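Local coordinates for protein KLLA0E03807p (Kluyveromyces lactis, PDB 3SQI) that is the DNA-binding domain of Ndc10, a budding-yeast platform for inner kinetochore assembly, and probably binds centromeric DNA, at residues N184-P189 with N298-P303; P276-F281 with E308-T313. One frame throughout, in Å; residues are numbered along the deposited sequence.

Contact 1: residues N184-P189 with N298-P303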
# COMPACT_ATOMS: atom_id res chain seq x y z
N ASN A 184 -2.35 8.00 7.32
CA ASN A 184 -1.48 7.04 7.97
C ASN A 184 -1.46 5.75 7.17
O ASN A 184 -2.47 5.05 7.10
CB ASN A 184 -2.01 6.78 9.38
CG ASN A 184 -1.07 5.96 10.23
OD1 ASN A 184 -0.91 4.76 10.01
ND2 ASN A 184 -0.46 6.60 11.23
N PHE A 185 -0.32 5.44 6.55
CA PHE A 185 -0.26 4.23 5.72
C PHE A 185 1.13 3.65 5.50
O PHE A 185 2.14 4.29 5.77
CB PHE A 185 -0.89 4.51 4.37
CG PHE A 185 -0.07 5.40 3.50
CD1 PHE A 185 0.88 4.87 2.65
CD2 PHE A 185 -0.26 6.78 3.54
CE1 PHE A 185 1.64 5.70 1.85
CE2 PHE A 185 0.50 7.61 2.73
CZ PHE A 185 1.45 7.06 1.89
N VAL A 186 1.16 2.41 5.01
CA VAL A 186 2.42 1.72 4.66
C VAL A 186 2.33 0.93 3.35
O VAL A 186 1.50 0.03 3.21
CB VAL A 186 2.84 0.75 5.78
CG1 VAL A 186 4.01 -0.14 5.31
CG2 VAL A 186 3.17 1.50 7.08
N LEU A 187 3.21 1.25 2.40
CA LEU A 187 3.28 0.54 1.12
C LEU A 187 4.42 -0.47 1.07
O LEU A 187 5.49 -0.24 1.63
CB LEU A 187 3.42 1.52 -0.05
CG LEU A 187 2.19 2.35 -0.44
CD1 LEU A 187 2.42 2.96 -1.81
CD2 LEU A 187 0.93 1.48 -0.47
N VAL A 188 4.18 -1.60 0.41
CA VAL A 188 5.16 -2.68 0.38
C VAL A 188 5.27 -3.25 -1.04
O VAL A 188 4.27 -3.40 -1.75
CB VAL A 188 4.75 -3.79 1.38
CG1 VAL A 188 5.41 -5.12 1.02
CG2 VAL A 188 5.11 -3.38 2.80
N PRO A 189 6.51 -3.56 -1.46
CA PRO A 189 6.72 -4.06 -2.82
C PRO A 189 6.16 -5.46 -3.04
O PRO A 189 6.42 -6.36 -2.25
CB PRO A 189 8.25 -4.08 -2.94
CG PRO A 189 8.73 -4.29 -1.54
CD PRO A 189 7.76 -3.49 -0.70
N ASN A 298 5.49 -4.79 14.31
CA ASN A 298 4.85 -3.59 13.77
C ASN A 298 5.82 -2.66 13.05
O ASN A 298 7.03 -2.70 13.29
CB ASN A 298 4.07 -2.80 14.84
CG ASN A 298 4.05 -3.50 16.18
OD1 ASN A 298 3.13 -4.27 16.47
ND2 ASN A 298 5.06 -3.24 17.00
N THR A 299 5.30 -1.80 12.19
CA THR A 299 6.21 -1.01 11.36
C THR A 299 6.26 0.47 11.73
O THR A 299 7.23 0.91 12.33
CB THR A 299 5.93 -1.22 9.88
OG1 THR A 299 5.51 -2.58 9.69
CG2 THR A 299 7.18 -0.98 9.07
N ILE A 300 5.24 1.24 11.39
CA ILE A 300 5.30 2.66 11.77
C ILE A 300 4.58 2.86 13.10
O ILE A 300 5.22 3.10 14.11
CB ILE A 300 4.91 3.68 10.63
CG1 ILE A 300 5.56 5.06 10.90
CG2 ILE A 300 3.36 3.76 10.34
CD1 ILE A 300 7.09 5.12 10.64
N GLY A 301 3.25 2.78 13.11
CA GLY A 301 2.54 2.52 14.34
C GLY A 301 1.88 1.15 14.33
O GLY A 301 1.31 0.73 15.33
N ILE A 302 2.00 0.46 13.21
CA ILE A 302 1.01 -0.52 12.77
C ILE A 302 1.43 -1.98 12.82
O ILE A 302 2.49 -2.34 12.32
CB ILE A 302 0.57 -0.19 11.35
CG1 ILE A 302 0.09 1.26 11.29
CG2 ILE A 302 -0.50 -1.14 10.88
CD1 ILE A 302 -0.07 1.80 9.91
N PRO A 303 0.60 -2.83 13.43
CA PRO A 303 0.82 -4.28 13.39
C PRO A 303 1.03 -4.71 11.96
O PRO A 303 0.40 -4.15 11.06
CB PRO A 303 -0.52 -4.84 13.89
CG PRO A 303 -1.09 -3.76 14.72
CD PRO A 303 -0.68 -2.48 14.06
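V186 and I300 cross obliquely, while N184 and I302 reach out tip to tip; these pairings carry most of the contact between 184-189 and the loop segment 298-303. V186 is the central residue of the short strand 185-187. Its CB faces the loop, and with CG1 anti to the backbone N (chi1 170°) it is CG2, anti to the carbonyl carbon, that projects across. V186 CG2 lies 4.0 Å from I300 CG2. In I300, CG1 takes the position anti to the backbone N (chi1 -156°), which leaves CG2 in the crowded place between N and C and carries the longer branch away from the strand. I302 differs: its CG1 is anti to the carbonyl carbon, and the nearly extended chain (chi2 167°) delivers CD1 to 4.3 Å from V186 CG2. The same CD1 meets the amide end of N184, OD1 being the nearest atom, although at 2.8 Å resolution their closeness carries no weight. Behind the strand F185 turns the other way, its ring edge-to-face with W145 of helix 133-149, and I307 of helix 304-310 also touches V186. A backbone hydrogen bond, T299 N to I302 O, 2.9 Å, spans the loop residues that carry both isoleucines. No hydrogen bond crosses between the segments, so this outer strand of the three-stranded antiparallel sheet is joined to the loop by methyl packing, with one side-chain amide bordering it.

Contact 2: residues P276-F281 with E308-T313; sequences PQFPDF and EKMNRT
The methyl end of a methionine placed almost over the centre of a phenylalanine ring is the striking feature here: a Met-aromatic contact with a CH-pi component, joining the loop segment 276-281 to helix 304-310 and the residues after it, inside the CBF3-subunit family region. M310 is buried, and its CB points at the loop. CG stands anti to the carbonyl carbon, and bends at chi2 (-133°) and chi3 (-94°) bring CE over one face of F278, 10° off the ring normal. SD lies farther out on the same side, 4.6 Å from the F278 ring centroid. The exact height of the methyl should carry no weight at this resolution; the model places both CE and SD near the ring normal. F278 also has CG anti to the carbonyl carbon; the two side chains slide past each other in opposite directions. P276, two residues before F278, touches the sulfur, its CB 3.8 Å from M310 SD. These contacts are apolar, and no hydrogen bond links the two segments. Y306 of the same helix and T149 of helix 133-149 also touch F278. Beyond M310 the chain leaves helical geometry at R312, whose phi is positive, and a weak backbone hydrogen bond runs from R312 N to K309 O. N311 ND2, hydrogen-bonded to I307 O and V186 O, lies at the edge of the F278 ring, near its plane, 4.4 Å from F278 CZ.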
# COMPACT_ATOMS: atom_id res chain seq x y z
N PRO A 276 -11.37 -2.32 3.99
CA PRO A 276 -10.37 -2.22 5.05
C PRO A 276 -9.65 -0.88 5.05
O PRO A 276 -9.46 -0.29 3.98
CB PRO A 276 -9.38 -3.32 4.70
CG PRO A 276 -10.22 -4.36 4.05
CD PRO A 276 -11.28 -3.62 3.29
N GLN A 277 -9.24 -0.42 6.23
CA GLN A 277 -8.50 0.83 6.42
C GLN A 277 -7.38 0.71 7.45
O GLN A 277 -7.42 -0.17 8.32
CB GLN A 277 -9.46 1.93 6.88
CG GLN A 277 -10.59 2.23 5.94
CD GLN A 277 -11.66 3.08 6.60
OE1 GLN A 277 -12.82 2.67 6.71
NE2 GLN A 277 -11.28 4.27 7.06
N PHE A 278 -6.39 1.59 7.37
CA PHE A 278 -5.42 1.69 8.46
C PHE A 278 -6.07 2.46 9.61
O PHE A 278 -6.93 3.30 9.38
CB PHE A 278 -4.13 2.39 8.01
CG PHE A 278 -3.27 1.55 7.11
CD1 PHE A 278 -2.77 0.33 7.54
CD2 PHE A 278 -2.96 1.99 5.83
CE1 PHE A 278 -1.98 -0.44 6.70
CE2 PHE A 278 -2.17 1.22 4.99
CZ PHE A 278 -1.68 0.00 5.43
N PRO A 279 -5.65 2.16 10.85
CA PRO A 279 -6.09 2.88 12.05
C PRO A 279 -5.54 4.29 12.02
O PRO A 279 -4.86 4.63 11.06
CB PRO A 279 -5.42 2.10 13.17
CG PRO A 279 -5.12 0.75 12.59
CD PRO A 279 -4.80 1.01 11.17
N ASP A 280 -5.83 5.10 13.04
CA ASP A 280 -5.14 6.38 13.14
C ASP A 280 -4.32 6.52 14.42
O ASP A 280 -4.73 6.07 15.49
CB ASP A 280 -6.09 7.57 13.00
CG ASP A 280 -5.35 8.89 12.98
OD1 ASP A 280 -5.46 9.67 13.95
OD2 ASP A 280 -4.64 9.15 11.98
N PHE A 281 -3.17 7.17 14.29
CA PHE A 281 -2.25 7.31 15.40
C PHE A 281 -1.79 8.75 15.63
O PHE A 281 -1.19 9.38 14.75
CB PHE A 281 -1.05 6.37 15.21
CG PHE A 281 -1.42 4.92 15.28
CD1 PHE A 281 -1.38 4.24 16.49
CD2 PHE A 281 -1.83 4.24 14.15
CE1 PHE A 281 -1.72 2.90 16.56
CE2 PHE A 281 -2.19 2.90 14.22
CZ PHE A 281 -2.13 2.23 15.43
N GLU A 308 0.48 -6.55 5.54
CA GLU A 308 0.56 -7.68 4.62
C GLU A 308 -0.80 -7.95 4.02
O GLU A 308 -0.89 -8.39 2.87
CB GLU A 308 1.04 -8.94 5.34
CG GLU A 308 2.37 -8.80 6.03
CD GLU A 308 2.74 -10.03 6.83
OE1 GLU A 308 3.19 -9.88 7.99
OE2 GLU A 308 2.59 -11.15 6.30
N LYS A 309 -1.85 -7.70 4.79
CA LYS A 309 -3.20 -7.92 4.31
C LYS A 309 -3.62 -6.87 3.28
O LYS A 309 -4.11 -7.20 2.21
CB LYS A 309 -4.20 -7.95 5.46
CG LYS A 309 -5.65 -7.94 5.03
CD LYS A 309 -6.09 -9.24 4.38
CE LYS A 309 -7.59 -9.24 4.11
NZ LYS A 309 -8.06 -10.50 3.48
N MET A 310 -3.40 -5.59 3.61
CA MET A 310 -3.83 -4.50 2.75
C MET A 310 -2.98 -4.36 1.49
O MET A 310 -3.49 -3.98 0.43
CB MET A 310 -3.89 -3.18 3.52
CG MET A 310 -5.02 -3.15 4.54
SD MET A 310 -5.97 -1.62 4.46
CE MET A 310 -5.14 -0.66 5.70
N ASN A 311 -1.70 -4.66 1.60
CA ASN A 311 -0.83 -4.71 0.43
C ASN A 311 -0.88 -6.11 -0.19
O ASN A 311 -0.31 -6.35 -1.26
CB ASN A 311 0.61 -4.34 0.80
CG ASN A 311 0.75 -2.89 1.25
OD1 ASN A 311 1.19 -2.04 0.48
ND2 ASN A 311 0.38 -2.60 2.49
N ARG A 312 -1.55 -7.03 0.49
CA ARG A 312 -1.77 -8.38 -0.01
C ARG A 312 -0.51 -9.08 -0.50
O ARG A 312 -0.55 -9.80 -1.50
CB ARG A 312 -2.80 -8.35 -1.13
CG ARG A 312 -4.13 -7.73 -0.75
CD ARG A 312 -5.02 -7.63 -1.96
NE ARG A 312 -4.21 -7.26 -3.11
CZ ARG A 312 -3.87 -6.02 -3.40
NH1 ARG A 312 -4.28 -5.03 -2.62
NH2 ARG A 312 -3.11 -5.77 -4.46
N THR A 313 0.61 -8.86 0.19
CA THR A 313 1.85 -9.56 -0.13
C THR A 313 2.60 -9.85 1.15
O THR A 313 2.48 -9.09 2.11
CB THR A 313 2.77 -8.75 -1.09
OG1 THR A 313 3.95 -9.51 -1.39
CG2 THR A 313 3.16 -7.42 -0.49

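In the fold
From the N terminus, the chain passes through the helices up to 153-158 and strands 165-169 and 174-179, then 184-189, which holds the third strand of the sheet and the first half of contact 1. It then runs through helices 198-210, 245-259 and 265-269 to 276-281, which opens contact 2; 298-303 closes contact 1 across 108 intervening residues, and 308-313 closes contact 2 across 26. The segments alternate, so the two closures cross. Their centres lie 7 Å apart, and N311 joins them directly: its ND2 probably hydrogen-bonds V186 O and its OD1 probably accepts from V188 N, each at 3.0 Å. Sheet edge, long loop and helix 304-310 are thereby tied together.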